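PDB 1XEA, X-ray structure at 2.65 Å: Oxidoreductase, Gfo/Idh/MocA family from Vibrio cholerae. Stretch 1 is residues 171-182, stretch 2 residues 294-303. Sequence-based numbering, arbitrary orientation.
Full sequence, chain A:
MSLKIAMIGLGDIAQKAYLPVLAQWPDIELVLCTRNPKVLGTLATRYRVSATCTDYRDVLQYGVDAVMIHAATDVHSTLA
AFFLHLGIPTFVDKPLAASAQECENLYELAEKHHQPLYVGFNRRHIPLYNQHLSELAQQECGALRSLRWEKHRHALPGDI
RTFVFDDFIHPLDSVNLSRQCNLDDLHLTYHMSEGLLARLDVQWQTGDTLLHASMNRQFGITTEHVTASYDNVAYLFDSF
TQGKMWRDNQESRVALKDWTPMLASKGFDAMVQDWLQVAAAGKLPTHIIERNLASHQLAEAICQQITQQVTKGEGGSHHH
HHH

Stretch 1, residues 171-182: PLDSVNLSRQCN
Stretch 2 (294-303) ASHQLAEAIC

Stretch 2 is helical throughout, 294-303, part of a longer helix; its i to i+4 ladder runs from Leu298 N to Ala294 O (2.7 Å) through Cys303 N to Ala299 O (3.0 Å). Stretch 1 supplies the last turn of a helix, 171-175, and then a loop. The two helix axes approach to 9.7 Å, with 134° between their N-to-C directions. Asn176 leaves helical geometry at phi/psi -69/64, Arg179 takes positive phi (55/66), and Gln180 is extended (-87/123). CA atoms come nearest at two points: Asp173 CA lies 5.4 Å from Ser295 CA, and Cys181 CA lies 4.3 Å from Ala294 CA. Together the stretches bury 550 Å².

Ala294 points its CB toward the loop, 4.0 Å from Arg179 C and 4.1 Å from Cys181 CB. Gln180 O and Ala294 O are 3.3 Å apart, but both are acceptors, so the contact is not a bond; Ala294 O is instead used by Leu298 N.

Ser295 (chi1 -62°, m) is the polar centre. Its OG accepts from Asn176 ND2 at 3.1 Å, with an N-H...O angle of 138°, and is hydrogen-bonded to Asp173 OD1 at 2.8 Å. Asp173 (chi1 171°, t) and Asn176 (chi1 -163°, t; chi2 -5°) thus converge on one hydroxyl. The Asn176 amide also braces its own loop: OD1 accepts from Gln180 N at 2.7 Å and 177°, while ND2 donates to Gln180 O at 3.3 Å and 151°.

His296 turns its CA-to-CB bond away; although its end comes nearer, it makes no contact with stretch 1. Gln297 (m, t, chi3 -45°) has its CA-to-CB bond toward stretch 1, and its OE1 lies 3.5 Å from Cys181 CB, a van der Waals approach. Cys181 has chi1 at 54° (p).

Leu298, with chi1 between wells at -141° and chi2 -154° (t), has the largest covered area, 85 Å². Its CD1 meets Leu172 CD1 at 3.8 Å, its CG lies 3.5 Å from Gln180 O, and its CD2 is only 3.0 Å from Asn182 O, a tight carbon-oxygen contact.

Leu172 (chi1 -172°, t; chi2 68°, p) is a knob in the hole formed by Ser295, Leu298, Ala299 and Ile302. Its CD2 lies 4.2 Å from both Ser295 O and Ala299 N. Glu300 makes no contact with stretch 1. Ile302 (m, t) starts sideways, but its end comes nearer, placing Ile302 CD1 3.6 Å from Leu172 CD2, an apolar contact within the hole. Cys303 lies out of reach.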

ATOM      1  N   PRO A 171      11.218  -6.697  21.140  1.00 37.37           N
ATOM      2  CA  PRO A 171      11.968  -5.816  20.236  1.00 37.09           C
ATOM      3  C   PRO A 171      13.393  -5.527  20.696  1.00 36.62           C
ATOM      4  O   PRO A 171      14.314  -5.447  19.883  1.00 36.29           O
ATOM      5  CB  PRO A 171      11.104  -4.555  20.188  1.00 35.86           C
ATOM      6  CG  PRO A 171      10.443  -4.542  21.520  1.00 37.01           C
ATOM      7  CD  PRO A 171      10.059  -5.991  21.717  1.00 36.86           C
ATOM      8  N   LEU A 172      13.565  -5.390  22.007  1.00 36.42           N
ATOM      9  CA  LEU A 172      14.872  -5.104  22.567  1.00 36.66           C
ATOM     10  C   LEU A 172      15.893  -6.177  22.182  1.00 37.53           C
ATOM     11  O   LEU A 172      16.955  -5.870  21.632  1.00 38.36           O
ATOM     12  CB  LEU A 172      14.785  -4.995  24.089  1.00 35.15           C
ATOM     13  CG  LEU A 172      16.073  -4.509  24.772  1.00 34.61           C
ATOM     14  CD1 LEU A 172      16.325  -3.049  24.405  1.00 32.36           C
ATOM     15  CD2 LEU A 172      15.952  -4.677  26.270  1.00 31.08           C
ATOM     16  N   ASP A 173      15.570  -7.434  22.474  1.00 36.46           N
ATOM     17  CA  ASP A 173      16.458  -8.541  22.149  1.00 36.22           C
ATOM     18  C   ASP A 173      16.677  -8.671  20.647  1.00 37.24           C
ATOM     19  O   ASP A 173      17.808  -8.841  20.185  1.00 39.16           O
ATOM     20  CB  ASP A 173      15.900  -9.869  22.657  1.00 35.18           C
ATOM     21  CG  ASP A 173      16.691 -11.067  22.131  1.00 37.22           C
ATOM     22  OD1 ASP A 173      17.811 -11.322  22.612  1.00 37.73           O
ATOM     23  OD2 ASP A 173      16.205 -11.752  21.215  1.00 37.70           O
ATOM     24  N   SER A 174      15.587  -8.611  19.889  1.00 35.96           N
ATOM     25  CA  SER A 174      15.654  -8.744  18.439  1.00 35.57           C
ATOM     26  C   SER A 174      16.636  -7.784  17.795  1.00 34.77           C
ATOM     27  O   SER A 174      17.151  -8.042  16.712  1.00 33.63           O
ATOM     28  CB  SER A 174      14.268  -8.534  17.829  1.00 36.05           C
ATOM     29  OG  SER A 174      13.361  -9.492  18.317  1.00 36.36           O
ATOM     30  N   VAL A 175      16.900  -6.684  18.477  1.00 34.54           N
ATOM     31  CA  VAL A 175      17.795  -5.673  17.968  1.00 35.76           C
ATOM     32  C   VAL A 175      19.166  -5.751  18.611  1.00 36.79           C
ATOM     33  O   VAL A 175      20.136  -5.233  18.069  1.00 35.99           O
ATOM     34  CB  VAL A 175      17.190  -4.292  18.226  1.00 37.13           C
ATOM     35  CG1 VAL A 175      18.163  -3.221  17.847  1.00 41.86           C
ATOM     36  CG2 VAL A 175      15.907  -4.132  17.421  1.00 38.75           C
ATOM     37  N   ASN A 176      19.231  -6.414  19.765  1.00 39.96           N
ATOM     38  CA  ASN A 176      20.462  -6.559  20.547  1.00 41.17           C
ATOM     39  C   ASN A 176      21.517  -7.454  19.885  1.00 42.25           C
ATOM     40  O   ASN A 176      21.891  -8.500  20.408  1.00 40.14           O
ATOM     41  CB  ASN A 176      20.106  -7.099  21.929  1.00 41.81           C
ATOM     42  CG  ASN A 176      21.210  -6.895  22.927  1.00 43.69           C
ATOM     43  OD1 ASN A 176      22.291  -6.422  22.581  1.00 46.36           O
ATOM     44  ND2 ASN A 176      20.946  -7.235  24.179  1.00 43.76           N
ATOM     45  N   LEU A 177      22.010  -7.006  18.737  1.00 45.72           N
ATOM     46  CA  LEU A 177      22.991  -7.748  17.966  1.00 48.52           C
ATOM     47  C   LEU A 177      24.428  -7.464  18.393  1.00 51.85           C
ATOM     48  O   LEU A 177      25.370  -8.007  17.818  1.00 51.96           O
ATOM     49  CB  LEU A 177      22.815  -7.404  16.489  1.00 47.02           C
ATOM     50  CG  LEU A 177      21.419  -7.617  15.895  1.00 45.95           C
ATOM     51  CD1 LEU A 177      21.302  -6.841  14.606  1.00 44.69           C
ATOM     52  CD2 LEU A 177      21.154  -9.098  15.670  1.00 44.53           C
ATOM     53  N   SER A 178      24.599  -6.604  19.391  1.00 55.57           N
ATOM     54  CA  SER A 178      25.932  -6.246  19.870  1.00 58.13           C
ATOM     55  C   SER A 178      26.153  -6.695  21.314  1.00 59.62           C
ATOM     56  O   SER A 178      27.161  -6.352  21.938  1.00 60.04           O
ATOM     57  CB  SER A 178      26.114  -4.731  19.794  1.00 59.72           C
ATOM     58  OG  SER A 178      25.339  -4.079  20.790  1.00 60.36           O
ATOM     59  N   ARG A 179      25.199  -7.455  21.839  1.00 61.48           N
ATOM     60  CA  ARG A 179      25.260  -7.938  23.212  1.00 62.69           C
ATOM     61  C   ARG A 179      25.426  -6.758  24.152  1.00 62.01           C
ATOM     62  O   ARG A 179      26.461  -6.606  24.799  1.00 61.65           O
ATOM     63  CB  ARG A 179      26.421  -8.914  23.404  1.00 65.79           C
ATOM     64  CG  ARG A 179      26.399 -10.103  22.463  1.00 71.67           C
ATOM     65  CD  ARG A 179      27.317 -11.209  22.966  1.00 78.39           C
ATOM     66  NE  ARG A 179      28.598 -10.707  23.492  1.00 86.06           N
ATOM     67  CZ  ARG A 179      28.852 -10.420  24.775  1.00 88.33           C
ATOM     68  NH1 ARG A 179      27.908 -10.576  25.695  1.00 89.64           N
ATOM     69  NH2 ARG A 179      30.062 -10.003  25.145  1.00 88.32           N
ATOM     70  N   GLN A 180      24.401  -5.914  24.204  1.00 61.93           N
ATOM     71  CA  GLN A 180      24.387  -4.736  25.063  1.00 62.10           C
ATOM     72  C   GLN A 180      23.842  -5.220  26.408  1.00 61.93           C
ATOM     73  O   GLN A 180      22.740  -5.756  26.477  1.00 60.89           O
ATOM     74  CB  GLN A 180      23.464  -3.674  24.459  1.00 61.94           C
ATOM     75  CG  GLN A 180      23.656  -2.257  24.976  1.00 63.63           C
ATOM     76  CD  GLN A 180      25.033  -1.687  24.652  1.00 65.81           C
ATOM     77  OE1 GLN A 180      25.662  -2.048  23.643  1.00 66.24           O
ATOM     78  NE2 GLN A 180      25.502  -0.776  25.498  1.00 66.52           N
ATOM     79  N   CYS A 181      24.605  -5.023  27.476  1.00 62.18           N
ATOM     80  CA  CYS A 181      24.183  -5.496  28.784  1.00 63.02           C
ATOM     81  C   CYS A 181      24.064  -4.403  29.826  1.00 63.62           C
ATOM     82  O   CYS A 181      24.083  -4.687  31.020  1.00 64.49           O
ATOM     83  CB  CYS A 181      25.171  -6.543  29.270  1.00 63.33           C
ATOM     84  SG  CYS A 181      26.842  -5.923  29.239  1.00 62.29           S
ATOM     85  N   ASN A 182      23.941  -3.159  29.376  1.00 64.72           N
ATOM     86  CA  ASN A 182      23.814  -2.019  30.278  1.00 65.83           C
ATOM     87  C   ASN A 182      23.245  -0.794  29.562  1.00 66.37           C
ATOM     88  O   ASN A 182      22.593  -0.908  28.519  1.00 67.24           O
ATOM     89  CB  ASN A 182      25.176  -1.665  30.882  1.00 67.36           C
ATOM     90  CG  ASN A 182      26.226  -1.353  29.824  1.00 70.03           C
ATOM     91  OD1 ASN A 182      27.272  -0.787  30.131  1.00 71.47           O
ATOM     92  ND2 ASN A 182      25.955  -1.730  28.576  1.00 71.84           N
ATOM     93  N   ALA A 294      22.767 -10.927  28.195  1.00 37.23           N
ATOM     94  CA  ALA A 294      22.793  -9.508  27.896  1.00 37.39           C
ATOM     95  C   ALA A 294      21.396  -8.886  27.778  1.00 38.57           C
ATOM     96  O   ALA A 294      21.118  -7.842  28.381  1.00 39.18           O
ATOM     97  CB  ALA A 294      23.587  -9.268  26.619  1.00 37.14           C
ATOM     98  N   SER A 295      20.514  -9.518  27.008  1.00 37.96           N
ATOM     99  CA  SER A 295      19.165  -8.978  26.837  1.00 39.02           C
ATOM    100  C   SER A 295      18.377  -8.906  28.145  1.00 39.10           C
ATOM    101  O   SER A 295      17.612  -7.960  28.372  1.00 38.10           O
ATOM    102  CB  SER A 295      18.390  -9.790  25.795  1.00 39.12           C
ATOM    103  OG  SER A 295      19.036  -9.698  24.540  1.00 38.45           O
ATOM    104  N   HIS A 296      18.551  -9.905  29.001  1.00 38.98           N
ATOM    105  CA  HIS A 296      17.864  -9.876  30.272  1.00 39.51           C
ATOM    106  C   HIS A 296      18.583  -8.913  31.203  1.00 39.41           C
ATOM    107  O   HIS A 296      17.951  -8.249  32.015  1.00 38.90           O
ATOM    108  CB  HIS A 296      17.787 -11.269  30.897  1.00 40.28           C
ATOM    109  CG  HIS A 296      16.860 -12.200  30.180  1.00 41.79           C
ATOM    110  ND1 HIS A 296      17.234 -12.898  29.054  1.00 43.79           N
ATOM    111  CD2 HIS A 296      15.570 -12.532  30.420  1.00 41.39           C
ATOM    112  CE1 HIS A 296      16.214 -13.625  28.632  1.00 43.90           C
ATOM    113  NE2 HIS A 296      15.193 -13.420  29.443  1.00 42.26           N
ATOM    114  N   GLN A 297      19.899  -8.814  31.089  1.00 39.69           N
ATOM    115  CA  GLN A 297      20.606  -7.895  31.959  1.00 44.21           C
ATOM    116  C   GLN A 297      20.226  -6.472  31.570  1.00 45.67           C
ATOM    117  O   GLN A 297      20.062  -5.608  32.430  1.00 46.31           O
ATOM    118  CB  GLN A 297      22.119  -8.116  31.856  1.00 47.06           C
ATOM    119  CG  GLN A 297      22.560  -9.496  32.370  1.00 50.68           C
ATOM    120  CD  GLN A 297      24.056  -9.761  32.201  1.00 51.75           C
ATOM    121  OE1 GLN A 297      24.639  -9.482  31.148  1.00 51.67           O
ATOM    122  NE2 GLN A 297      24.676 -10.325  33.231  1.00 52.34           N
ATOM    123  N   LEU A 298      20.065  -6.235  30.269  1.00 46.80           N
ATOM    124  CA  LEU A 298      19.681  -4.915  29.771  1.00 45.86           C
ATOM    125  C   LEU A 298      18.256  -4.568  30.229  1.00 45.93           C
ATOM    126  O   LEU A 298      17.978  -3.438  30.636  1.00 45.97           O
ATOM    127  CB  LEU A 298      19.737  -4.887  28.245  1.00 44.67           C
ATOM    128  CG  LEU A 298      20.261  -3.612  27.570  1.00 45.06           C
ATOM    129  CD1 LEU A 298      19.643  -3.544  26.190  1.00 44.22           C
ATOM    130  CD2 LEU A 298      19.935  -2.365  28.371  1.00 42.30           C
ATOM    131  N   ALA A 299      17.355  -5.542  30.149  1.00 45.15           N
ATOM    132  CA  ALA A 299      15.984  -5.330  30.570  1.00 46.07           C
ATOM    133  C   ALA A 299      15.977  -4.923  32.040  1.00 48.10           C
ATOM    134  O   ALA A 299      15.233  -4.030  32.445  1.00 48.24           O
ATOM    135  CB  ALA A 299      15.172  -6.594  30.372  1.00 46.54           C
ATOM    136  N   GLU A 300      16.809  -5.584  32.837  1.00 49.44           N
ATOM    137  CA  GLU A 300      16.909  -5.280  34.259  1.00 50.44           C
ATOM    138  C   GLU A 300      17.288  -3.819  34.429  1.00 50.50           C
ATOM    139  O   GLU A 300      16.614  -3.068  35.138  1.00 49.93           O
ATOM    140  CB  GLU A 300      17.979  -6.157  34.910  1.00 54.18           C
ATOM    141  CG  GLU A 300      17.423  -7.207  35.859  1.00 58.07           C
ATOM    142  CD  GLU A 300      16.672  -6.588  37.018  1.00 60.30           C
ATOM    143  OE1 GLU A 300      17.264  -5.738  37.721  1.00 60.38           O
ATOM    144  OE2 GLU A 300      15.494  -6.956  37.226  1.00 61.76           O
ATOM    145  N   ALA A 301      18.375  -3.435  33.760  1.00 49.18           N
ATOM    146  CA  ALA A 301      18.896  -2.077  33.803  1.00 47.97           C
ATOM    147  C   ALA A 301      17.822  -1.068  33.442  1.00 49.31           C
ATOM    148  O   ALA A 301      17.636  -0.066  34.132  1.00 50.08           O
ATOM    149  CB  ALA A 301      20.059  -1.950  32.853  1.00 45.26           C
ATOM    150  N   ILE A 302      17.107  -1.339  32.358  1.00 50.72           N
ATOM    151  CA  ILE A 302      16.056  -0.437  31.910  1.00 52.27           C
ATOM    152  C   ILE A 302      14.988  -0.245  32.982  1.00 54.74           C
ATOM    153  O   ILE A 302      14.595   0.886  33.280  1.00 54.71           O
ATOM    154  CB  ILE A 302      15.415  -0.951  30.598  1.00 50.08           C
ATOM    155  CG1 ILE A 302      16.476  -0.941  29.486  1.00 48.12           C
ATOM    156  CG2 ILE A 302      14.217  -0.090  30.225  1.00 48.00           C
ATOM    157  CD1 ILE A 302      16.055  -1.598  28.191  1.00 46.26           C
ATOM    158  N   CYS A 303      14.540  -1.348  33.575  1.00 57.51           N
ATOM    159  CA  CYS A 303      13.514  -1.303  34.620  1.00 58.89           C
ATOM    160  C   CYS A 303      13.909  -0.436  35.800  1.00 59.54           C
ATOM    161  O   CYS A 303      13.114   0.363  36.293  1.00 58.42           O
ATOM    162  CB  CYS A 303      13.220  -2.711  35.126  1.00 59.44           C
ATOM    163  SG  CYS A 303      12.055  -3.605  34.120  1.00 61.88           S
TER